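Local coordinates for protein putative phosphatase (Bacteroides thetaiotaomicron, PDB 3KYA) that is a putative phosphatase of unproven function that binds zinc and joins an IPT/TIG domain to what appears to be a beta-propeller, at residues M335-D340 and K344-P349; Y323-V328 and Y350-G355; Q314-P319 and Y391-V396. All coordinates share one frame; numbering follows the deposited sequence. Where two conformers were deposited one is given.

Contact 1 of 3, residues M335-D340 and K344-P349; sequences MRSDYD and KEFITP. With ZN (zinc ion), chain B; EDO (1,2-ethanediol), chain I.
K344 packs its CB against the phenol oxygen of Y339 (OH to CB 3.3 Å), where that hydroxyl also bonds to E260 and N258. K344 N (2.8 Å, but strongly bent) and E345 N (3.4 Å) both make weak bonds to D340 O; two successive residues facing one partner make this a G1 beta bulge at the hairpin turn. D340 OD1 bonds to the turn nitrogens of I342 and K343, while its OD2 binds a zinc ion at 2.0 Å. E345 O in return accepts D340 N at 2.9 Å, and its carboxylate pairs with K301. F346 offers its ring face to the edge of Y339, whose CD1 stands over the ring centre; the planes meet at 67° in an edge-to-face pair. Y339 gets there with CG anti to its own backbone N (chi1 -170°). I347 gives its N-H almost straight down the carbonyl of D338 (N to O 3.0 Å) and receives S337 OG on its own O, 2.6 Å away and in the carbonyl plane. T348 O shares a water with D338 N. P349 closes the segment with CB against S337 CB and CG against the bent end of selenomethionine M335, whose CE lies 3.9 Å from P349 CG. This hairpin is the outer edge of a four-stranded blade: strand 323-328 flanks 335-340 on its inner side, strand 300-305 touches E345 and P349, and Y68 of the second subunit packs on I347.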
loop_
_atom_site.group_PDB
_atom_site.type_symbol
_atom_site.label_atom_id
_atom_site.label_comp_id
_atom_site.label_asym_id
_atom_site.label_seq_id
_atom_site.Cartn_x
_atom_site.Cartn_y
_atom_site.Cartn_z
HETATM N N MSE A 335 -21.395 2.517 4.683
HETATM C CA MSE A 335 -21.724 3.837 4.190
HETATM C C MSE A 335 -20.966 4.843 5.067
HETATM O O MSE A 335 -20.535 4.510 6.182
HETATM C CB MSE A 335 -23.231 4.095 4.247
HETATM C CG MSE A 335 -24.077 3.092 3.467
HETATM SE SE MSE A 335 -25.962 3.555 3.445
HETATM C CE MSE A 335 -25.864 5.024 2.185
ATOM N N ARG A 336 -20.781 6.054 4.551
ATOM C CA ARG A 336 -20.116 7.123 5.266
ATOM C C ARG A 336 -21.062 8.300 5.385
ATOM O O ARG A 336 -21.762 8.642 4.431
ATOM C CB ARG A 336 -18.844 7.552 4.557
ATOM C CG ARG A 336 -17.992 8.603 5.284
ATOM C CD ARG A 336 -16.749 8.908 4.438
ATOM N NE ARG A 336 -15.770 9.814 5.052
ATOM C CZ ARG A 336 -15.945 11.122 5.198
ATOM N NH1 ARG A 336 -17.080 11.687 4.826
ATOM N NH2 ARG A 336 -15.001 11.872 5.741
ATOM N N SER A 337 -21.058 8.926 6.558
ATOM C CA SER A 337 -21.883 10.089 6.827
ATOM C C SER A 337 -21.051 11.236 7.423
ATOM O O SER A 337 -20.325 11.029 8.404
ATOM C CB SER A 337 -23.009 9.667 7.781
ATOM O OG SER A 337 -23.810 10.749 8.190
ATOM N N ASP A 338 -21.149 12.429 6.836
ATOM C CA ASP A 338 -20.473 13.619 7.365
ATOM C C ASP A 338 -21.293 14.252 8.503
ATOM O O ASP A 338 -22.520 14.161 8.517
ATOM C CB ASP A 338 -20.221 14.646 6.265
ATOM C CG ASP A 338 -19.130 14.214 5.311
ATOM O OD1 ASP A 338 -17.963 14.118 5.763
ATOM O OD2 ASP A 338 -19.426 13.969 4.120
ATOM N N TYR A 339 -20.604 14.876 9.455
ATOM C CA TYR A 339 -21.257 15.511 10.607
ATOM C C TYR A 339 -21.286 17.019 10.467
ATOM O O TYR A 339 -20.245 17.646 10.339
ATOM C CB TYR A 339 -20.495 15.146 11.873
ATOM C CG TYR A 339 -21.168 15.533 13.180
ATOM C CD1 TYR A 339 -22.221 14.772 13.682
ATOM C CD2 TYR A 339 -20.708 16.614 13.937
ATOM C CE1 TYR A 339 -22.826 15.086 14.924
ATOM C CE2 TYR A 339 -21.305 16.940 15.172
ATOM C CZ TYR A 339 -22.358 16.167 15.651
ATOM O OH TYR A 339 -22.954 16.459 16.866
ATOM N N ASP A 340 -22.479 17.603 10.488
ATOM C CA ASP A 340 -22.625 19.059 10.428
ATOM C C ASP A 340 -22.373 19.562 11.841
ATOM O O ASP A 340 -23.190 19.341 12.736
ATOM C CB ASP A 340 -24.011 19.474 9.933
ATOM C CG ASP A 340 -24.174 20.982 9.834
ATOM O OD1 ASP A 340 -23.605 21.705 10.682
ATOM O OD2 ASP A 340 -24.883 21.467 8.913
ATOM N N LYS A 344 -25.053 19.935 14.690
ATOM C CA LYS A 344 -24.703 18.811 15.555
ATOM C C LYS A 344 -25.492 17.542 15.198
ATOM O O LYS A 344 -25.993 16.828 16.068
ATOM C CB LYS A 344 -24.854 19.195 17.041
ATOM C CG LYS A 344 -23.927 20.326 17.458
ATOM C CD LYS A 344 -24.031 20.620 18.948
ATOM C CE LYS A 344 -23.114 21.755 19.352
ATOM N NZ LYS A 344 -23.353 22.159 20.763
ATOM N N GLU A 345 -25.567 17.265 13.895
ATOM C CA GLU A 345 -26.253 16.099 13.356
ATOM C C GLU A 345 -25.469 15.514 12.193
ATOM O O GLU A 345 -24.796 16.243 11.467
ATOM C CB GLU A 345 -27.613 16.487 12.753
ATOM C CG GLU A 345 -28.613 17.110 13.701
ATOM C CD GLU A 345 -29.904 17.513 12.998
ATOM O OE1 GLU A 345 -29.977 17.445 11.751
ATOM O OE2 GLU A 345 -30.847 17.919 13.706
ATOM N N PHE A 346 -25.602 14.211 11.998
ATOM C CA PHE A 346 -25.072 13.569 10.806
ATOM C C PHE A 346 -26.014 13.873 9.630
ATOM O O PHE A 346 -27.203 14.146 9.839
ATOM C CB PHE A 346 -24.942 12.069 11.020
ATOM C CG PHE A 346 -23.795 11.703 11.883
ATOM C CD1 PHE A 346 -22.505 11.781 11.385
ATOM C CD2 PHE A 346 -23.986 11.309 13.208
ATOM C CE1 PHE A 346 -21.420 11.467 12.186
ATOM C CE2 PHE A 346 -22.912 10.998 14.008
ATOM C CZ PHE A 346 -21.619 11.080 13.500
ATOM N N ILE A 347 -25.478 13.839 8.410
ATOM C CA ILE A 347 -26.270 14.084 7.201
ATOM C C ILE A 347 -26.378 12.791 6.382
ATOM O O ILE A 347 -25.609 11.845 6.595
ATOM C CB ILE A 347 -25.710 15.260 6.349
ATOM C CG1 ILE A 347 -24.389 14.923 5.671
ATOM C CG2 ILE A 347 -25.501 16.509 7.191
ATOM C CD1 ILE A 347 -23.883 16.078 4.809
ATOM N N THR A 348 -27.340 12.758 5.463
ATOM C CA THR A 348 -27.599 11.596 4.629
ATOM C C THR A 348 -26.302 10.921 4.177
ATOM O O THR A 348 -25.446 11.562 3.573
ATOM C CB THR A 348 -28.445 11.976 3.395
ATOM O OG1 THR A 348 -29.678 12.551 3.842
ATOM C CG2 THR A 348 -28.735 10.761 2.551
ATOM N N PRO A 349 -26.149 9.624 4.488
ATOM C CA PRO A 349 -24.921 8.911 4.130
ATOM C C PRO A 349 -24.859 8.460 2.673
ATOM O O PRO A 349 -25.855 8.513 1.946
ATOM C CB PRO A 349 -24.955 7.680 5.053
ATOM C CG PRO A 349 -26.414 7.391 5.188
ATOM C CD PRO A 349 -27.058 8.772 5.284
HETATM ZN ZN ZN B . -24.771 23.505 8.756
HETATM C C1 EDO I . -15.786 14.906 1.926
HETATM O O1 EDO I . -16.194 15.596 3.107
HETATM C C2 EDO I . -16.216 13.455 2.012
HETATM O O2 EDO I . -17.610 13.351 2.310
HETATM O O HOH W 1 -22.894 12.290 4.513
HETATM O O HOH W 2 -25.670 23.696 6.900
#

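Contact 2 of 3, residues Y323-V328 and Y350-G355; sequences YAYFGV and YNFVGG. With EDO (1,2-ethanediol), chain I.
Y325 and F352 meet through their rings, with CE2 of F352 3.4 Å from CZ of Y325 and equally near its OH. The planes are turned by only 23°, yet the centroids lie 4.9 Å apart: the rings are nearly parallel but slid apart, so they barely overlap. The CD2 and CE2 side of F352 slips over one face of Y325, and the two side chains run obliquely to one another. Torsions bring this about from distant backbones, for the CA atoms of Y325 and F352 are 8.3 Å apart. Y325 has CG anti to its carbonyl carbon (chi1 -63°), which carries the ring out from the strand until its hydroxyl end comes near; F352 has CG opposite its backbone N (chi1 -180°), which brings its CD2 and CE2 to Y325. The far face of F352 is met by CG1 of V353, so its ring lies between that methyl and Y325. Farther along, Y350 OH gives a hydrogen bond of 2.7 Å to O2 of a bound ethanediol, which lies near the ring plane. F393 of the next sheet meets Y325 edge-to-face. F352 and V353 form a classic beta bulge against strand 333-340, where the chain turns a corner. Aromatic residues reaching from a blade's second and fourth strands across its face are part of the blade packing of this beta-propeller.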
loop_
_atom_site.group_PDB
_atom_site.type_symbol
_atom_site.label_atom_id
_atom_site.label_comp_id
_atom_site.label_asym_id
_atom_site.label_seq_id
_atom_site.Cartn_x
_atom_site.Cartn_y
_atom_site.Cartn_z
ATOM N N TYR A 323 -17.169 12.602 11.229
ATOM C CA TYR A 323 -17.854 11.664 10.345
ATOM C C TYR A 323 -18.036 10.315 11.019
ATOM O O TYR A 323 -17.500 10.078 12.109
ATOM C CB TYR A 323 -17.147 11.514 8.999
ATOM C CG TYR A 323 -15.777 10.881 8.981
ATOM C CD1 TYR A 323 -15.625 9.511 8.794
ATOM C CD2 TYR A 323 -14.628 11.663 9.058
ATOM C CE1 TYR A 323 -14.357 8.931 8.710
ATOM C CE2 TYR A 323 -13.348 11.090 8.991
ATOM C CZ TYR A 323 -13.224 9.727 8.815
ATOM O OH TYR A 323 -11.967 9.161 8.716
ATOM N N ALA A 324 -18.831 9.459 10.380
ATOM C CA ALA A 324 -19.129 8.119 10.866
ATOM C C ALA A 324 -19.260 7.126 9.724
ATOM O O ALA A 324 -19.576 7.505 8.590
ATOM C CB ALA A 324 -20.419 8.125 11.664
ATOM N N TYR A 325 -18.993 5.861 10.029
ATOM C CA TYR A 325 -19.238 4.779 9.096
ATOM C C TYR A 325 -20.440 3.975 9.602
ATOM O O TYR A 325 -20.553 3.702 10.798
ATOM C CB TYR A 325 -18.032 3.843 8.941
ATOM C CG TYR A 325 -16.769 4.458 8.379
ATOM C CD1 TYR A 325 -16.810 5.519 7.479
ATOM C CD2 TYR A 325 -15.532 3.906 8.665
ATOM C CE1 TYR A 325 -15.654 6.046 6.948
ATOM C CE2 TYR A 325 -14.367 4.430 8.127
ATOM C CZ TYR A 325 -14.431 5.493 7.272
ATOM O OH TYR A 325 -13.267 6.010 6.753
ATOM N N PHE A 326 -21.350 3.617 8.701
ATOM C CA PHE A 326 -22.483 2.775 9.051
ATOM C C PHE A 326 -22.202 1.395 8.456
ATOM O O PHE A 326 -22.159 1.243 7.229
ATOM C CB PHE A 326 -23.825 3.311 8.518
ATOM C CG PHE A 326 -24.159 4.720 8.946
ATOM C CD1 PHE A 326 -23.690 5.249 10.134
ATOM C CD2 PHE A 326 -25.030 5.479 8.201
ATOM C CE1 PHE A 326 -24.040 6.541 10.531
ATOM C CE2 PHE A 326 -25.384 6.769 8.610
ATOM C CZ PHE A 326 -24.877 7.288 9.769
ATOM N N GLY A 327 -22.002 0.399 9.319
ATOM C CA GLY A 327 -21.713 -0.962 8.877
ATOM C C GLY A 327 -22.990 -1.756 8.687
ATOM O O GLY A 327 -23.652 -2.104 9.674
ATOM N N VAL A 328 -23.332 -2.040 7.430
ATOM C CA VAL A 328 -24.559 -2.773 7.083
ATOM C C VAL A 328 -24.238 -4.266 7.137
ATOM O O VAL A 328 -23.769 -4.868 6.179
ATOM C CB VAL A 328 -25.139 -2.320 5.721
ATOM C CG1 VAL A 328 -26.512 -2.930 5.497
ATOM C CG2 VAL A 328 -25.253 -0.801 5.667
ATOM N N TYR A 350 -23.676 8.019 2.265
ATOM C CA TYR A 350 -23.447 7.518 0.918
ATOM C C TYR A 350 -22.591 6.249 0.965
ATOM O O TYR A 350 -21.847 6.022 1.923
ATOM C CB TYR A 350 -22.806 8.602 0.033
ATOM C CG TYR A 350 -21.463 9.163 0.512
ATOM C CD1 TYR A 350 -20.269 8.499 0.242
ATOM C CD2 TYR A 350 -21.388 10.377 1.201
ATOM C CE1 TYR A 350 -19.045 9.014 0.651
ATOM C CE2 TYR A 350 -20.161 10.905 1.610
ATOM C CZ TYR A 350 -18.999 10.214 1.336
ATOM O OH TYR A 350 -17.779 10.722 1.727
ATOM N N ASN A 351 -22.708 5.430 -0.077
ATOM C CA ASN A 351 -21.950 4.183 -0.152
ATOM C C ASN A 351 -20.450 4.484 -0.151
ATOM O O ASN A 351 -19.978 5.338 -0.882
ATOM C CB ASN A 351 -22.373 3.347 -1.364
ATOM C CG ASN A 351 -23.829 2.914 -1.292
ATOM O OD1 ASN A 351 -24.589 3.391 -0.452
ATOM N ND2 ASN A 351 -24.231 2.023 -2.197
ATOM N N PHE A 352 -19.711 3.794 0.717
ATOM C CA PHE A 352 -18.269 4.031 0.894
ATOM C C PHE A 352 -17.387 2.850 0.467
ATOM O O PHE A 352 -16.605 2.981 -0.480
ATOM C CB PHE A 352 -18.010 4.458 2.361
ATOM C CG PHE A 352 -16.551 4.738 2.673
ATOM C CD1 PHE A 352 -15.819 5.644 1.912
ATOM C CD2 PHE A 352 -15.925 4.117 3.747
ATOM C CE1 PHE A 352 -14.475 5.893 2.201
ATOM C CE2 PHE A 352 -14.582 4.356 4.029
ATOM C CZ PHE A 352 -13.866 5.249 3.269
ATOM N N VAL A 353 -17.486 1.710 1.152
ATOM C CA VAL A 353 -16.698 0.523 0.786
ATOM C C VAL A 353 -17.561 -0.731 0.824
ATOM O O VAL A 353 -18.474 -0.836 1.637
ATOM C CB VAL A 353 -15.464 0.311 1.691
ATOM C CG1 VAL A 353 -14.423 1.421 1.475
ATOM C CG2 VAL A 353 -15.887 0.212 3.164
ATOM N N GLY A 354 -17.260 -1.678 -0.063
ATOM C CA GLY A 354 -18.023 -2.912 -0.159
ATOM C C GLY A 354 -19.100 -2.809 -1.228
ATOM O O GLY A 354 -19.439 -1.707 -1.680
ATOM N N GLY A 355 -19.637 -3.966 -1.616
ATOM C CA GLY A 355 -20.690 -4.060 -2.612
ATOM C C GLY A 355 -22.084 -4.213 -2.033
ATOM O O GLY A 355 -22.371 -5.170 -1.335
HETATM C C1 EDO I . -15.786 14.906 1.926
HETATM O O1 EDO I . -16.194 15.596 3.107
HETATM C C2 EDO I . -16.216 13.455 2.012
HETATM O O2 EDO I . -17.610 13.351 2.310
#

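Contact 3 of 3, residues Q314-P319 and Y391-V396; sequences QIFIHP and YDFYFV
One carboxylate oxygen, OE2 of E389, is gripped by both segments, hydrogen-bonded to NE2 of H318 and to the backbone N of Y391. The other imidazole nitrogen, ND1, is bonded to T320, so the ring is held at both ends. Against it comes the edge of Y391: CD1 lies 3.5 Å from H318 NE2, and the planes stand at 86°, an offset edge-to-face pair with centroids 5.1 Å apart. P319 takes the face of the same tyrosine. Its CG sits over the middle of the ring, 3.7 Å from the centroid and 14° off the normal, a well-formed CH-pi contact, and CB of P319 extends this toward the phenol oxygen. Strand 313-317 is the first strand of one four-stranded antiparallel sheet and 391-397 the second of the next, so these groups pack blade against blade in what the run of such sheets marks as a beta-propeller. Were Y391 replaced by an alanine, P319 CG would probably lose the ring beneath it and H318 its edge partner, opening a gap between the two blades. Farther along the two strands, F316 and F393 meet obliquely, neither stacked nor edge-to-face, with F316 CB 3.9 Å from F393 CE1. CG of F393, anti to the backbone N (chi1 -180°), brings CE1 and CZ of that ring to F316, while the ring of F379, on the neighbouring strand of its own sheet, also meets it.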
loop_
_atom_site.group_PDB
_atom_site.type_symbol
_atom_site.label_atom_id
_atom_site.label_comp_id
_atom_site.label_asym_id
_atom_site.label_seq_id
_atom_site.Cartn_x
_atom_site.Cartn_y
_atom_site.Cartn_z
ATOM N N GLN A 314 -24.854 -0.905 12.371
ATOM C CA GLN A 314 -24.327 -0.185 13.517
ATOM C C GLN A 314 -23.568 1.060 13.052
ATOM O O GLN A 314 -23.179 1.171 11.878
ATOM C CB GLN A 314 -23.447 -1.085 14.395
ATOM C CG GLN A 314 -24.249 -2.200 15.009
ATOM C CD GLN A 314 -23.506 -2.953 16.080
ATOM O OE1 GLN A 314 -22.296 -3.196 15.980
ATOM N NE2 GLN A 314 -24.235 -3.332 17.127
ATOM N N ILE A 315 -23.394 1.996 13.986
ATOM C CA ILE A 315 -22.792 3.298 13.728
ATOM C C ILE A 315 -21.457 3.413 14.459
ATOM O O ILE A 315 -21.395 3.239 15.693
ATOM C CB ILE A 315 -23.738 4.422 14.203
ATOM C CG1 ILE A 315 -25.126 4.270 13.556
ATOM C CG2 ILE A 315 -23.158 5.801 13.912
ATOM C CD1 ILE A 315 -26.186 5.209 14.155
ATOM N N PHE A 316 -20.406 3.708 13.700
ATOM C CA PHE A 316 -19.043 3.858 14.231
ATOM C C PHE A 316 -18.570 5.267 13.922
ATOM O O PHE A 316 -18.371 5.632 12.748
ATOM C CB PHE A 316 -18.105 2.798 13.628
ATOM C CG PHE A 316 -18.650 1.406 13.723
ATOM C CD1 PHE A 316 -18.628 0.715 14.927
ATOM C CD2 PHE A 316 -19.204 0.784 12.609
ATOM C CE1 PHE A 316 -19.164 -0.547 15.028
ATOM C CE2 PHE A 316 -19.725 -0.500 12.702
ATOM C CZ PHE A 316 -19.707 -1.168 13.913
ATOM N N ILE A 317 -18.417 6.075 14.971
ATOM C CA ILE A 317 -18.072 7.495 14.808
ATOM C C ILE A 317 -16.569 7.737 14.988
ATOM O O ILE A 317 -15.955 7.210 15.911
ATOM C CB ILE A 317 -18.877 8.380 15.780
ATOM C CG1 ILE A 317 -20.383 8.098 15.633
ATOM C CG2 ILE A 317 -18.571 9.867 15.550
ATOM C CD1 ILE A 317 -21.267 8.806 16.682
ATOM N N HIS A 318 -16.004 8.529 14.083
ATOM C CA HIS A 318 -14.598 8.906 14.092
ATOM C C HIS A 318 -14.286 9.645 15.409
ATOM O O HIS A 318 -15.141 10.382 15.920
ATOM C CB HIS A 318 -14.333 9.796 12.875
ATOM C CG HIS A 318 -12.895 10.111 12.629
ATOM N ND1 HIS A 318 -12.264 11.207 13.174
ATOM C CD2 HIS A 318 -11.966 9.479 11.874
ATOM C CE1 HIS A 318 -11.008 11.240 12.762
ATOM N NE2 HIS A 318 -10.804 10.206 11.963
ATOM N N PRO A 319 -13.072 9.461 15.964
ATOM C CA PRO A 319 -12.747 10.139 17.237
ATOM C C PRO A 319 -12.914 11.667 17.246
ATOM O O PRO A 319 -13.186 12.239 18.311
ATOM C CB PRO A 319 -11.286 9.738 17.500
ATOM C CG PRO A 319 -11.079 8.472 16.690
ATOM C CD PRO A 319 -11.966 8.613 15.485
ATOM N N TYR A 391 -6.354 8.753 11.484
ATOM C CA TYR A 391 -6.802 7.397 11.758
ATOM C C TYR A 391 -7.142 6.531 10.559
ATOM O O TYR A 391 -7.550 7.020 9.505
ATOM C CB TYR A 391 -8.078 7.446 12.613
ATOM C CG TYR A 391 -7.917 8.139 13.923
ATOM C CD1 TYR A 391 -8.069 9.511 14.021
ATOM C CD2 TYR A 391 -7.628 7.421 15.085
ATOM C CE1 TYR A 391 -7.912 10.165 15.228
ATOM C CE2 TYR A 391 -7.464 8.070 16.297
ATOM C CZ TYR A 391 -7.614 9.444 16.358
ATOM O OH TYR A 391 -7.461 10.109 17.544
ATOM N N ASP A 392 -6.969 5.226 10.774
ATOM C CA ASP A 392 -7.460 4.181 9.889
ATOM C C ASP A 392 -8.600 3.506 10.647
ATOM O O ASP A 392 -8.797 3.748 11.846
ATOM C CB ASP A 392 -6.382 3.159 9.542
ATOM C CG ASP A 392 -5.344 3.710 8.605
ATOM O OD1 ASP A 392 -5.744 4.278 7.559
ATOM O OD2 ASP A 392 -4.138 3.549 8.894
ATOM N N PHE A 393 -9.342 2.656 9.948
ATOM C CA PHE A 393 -10.484 1.945 10.510
ATOM C C PHE A 393 -10.268 0.439 10.324
ATOM O O PHE A 393 -9.829 -0.000 9.256
ATOM C CB PHE A 393 -11.739 2.422 9.790
ATOM C CG PHE A 393 -13.020 1.785 10.259
ATOM C CD1 PHE A 393 -13.630 2.199 11.438
ATOM C CD2 PHE A 393 -13.638 0.813 9.500
ATOM C CE1 PHE A 393 -14.845 1.627 11.867
ATOM C CE2 PHE A 393 -14.848 0.235 9.921
ATOM C CZ PHE A 393 -15.444 0.654 11.111
ATOM N N TYR A 394 -10.532 -0.332 11.373
ATOM C CA TYR A 394 -10.351 -1.779 11.379
ATOM C C TYR A 394 -11.669 -2.411 11.782
ATOM O O TYR A 394 -12.323 -1.901 12.686
ATOM C CB TYR A 394 -9.275 -2.195 12.379
ATOM C CG TYR A 394 -7.886 -1.767 11.976
ATOM C CD1 TYR A 394 -7.452 -0.461 12.162
ATOM C CD2 TYR A 394 -7.004 -2.676 11.412
ATOM C CE1 TYR A 394 -6.161 -0.074 11.800
ATOM C CE2 TYR A 394 -5.729 -2.300 11.039
ATOM C CZ TYR A 394 -5.313 -1.005 11.223
ATOM O OH TYR A 394 -4.035 -0.657 10.838
ATOM N N PHE A 395 -12.073 -3.488 11.109
ATOM C CA PHE A 395 -13.336 -4.156 11.447
ATOM C C PHE A 395 -13.239 -5.659 11.265
ATOM O O PHE A 395 -12.421 -6.152 10.480
ATOM C CB PHE A 395 -14.511 -3.586 10.634
ATOM C CG PHE A 395 -14.536 -4.009 9.181
ATOM C CD1 PHE A 395 -13.881 -3.266 8.189
ATOM C CD2 PHE A 395 -15.239 -5.143 8.799
ATOM C CE1 PHE A 395 -13.926 -3.668 6.850
ATOM C CE2 PHE A 395 -15.291 -5.539 7.471
ATOM C CZ PHE A 395 -14.626 -4.792 6.493
ATOM N N VAL A 396 -14.047 -6.391 12.028
ATOM C CA VAL A 396 -14.090 -7.839 11.901
ATOM C C VAL A 396 -15.120 -8.181 10.806
ATOM O O VAL A 396 -16.269 -7.761 10.879
ATOM C CB VAL A 396 -14.343 -8.567 13.263
ATOM C CG1 VAL A 396 -13.045 -8.561 14.087
ATOM C CG2 VAL A 396 -15.562 -7.989 14.065
#

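From the N terminus the chain first lays down 314-319, turns into 323-328, then runs through 335-340 and back along 344-349 and 350-355 before reaching 391-396 in the next sheet. Contact 1 closes the tightest loop, a three-residue hairpin turn; contact 2 spans 21 residues and encloses it; contact 3, spanning 71, encloses both. The three nest without crossing. Contact 1 joins the third and fourth strands of a blade, and contact 2 links its second strand to the end of its fourth; contact 3 ties its first strand to the following blade. Backbone bonds such as M335 O to F326 N and F316 O to Y325 N unite the successive levels.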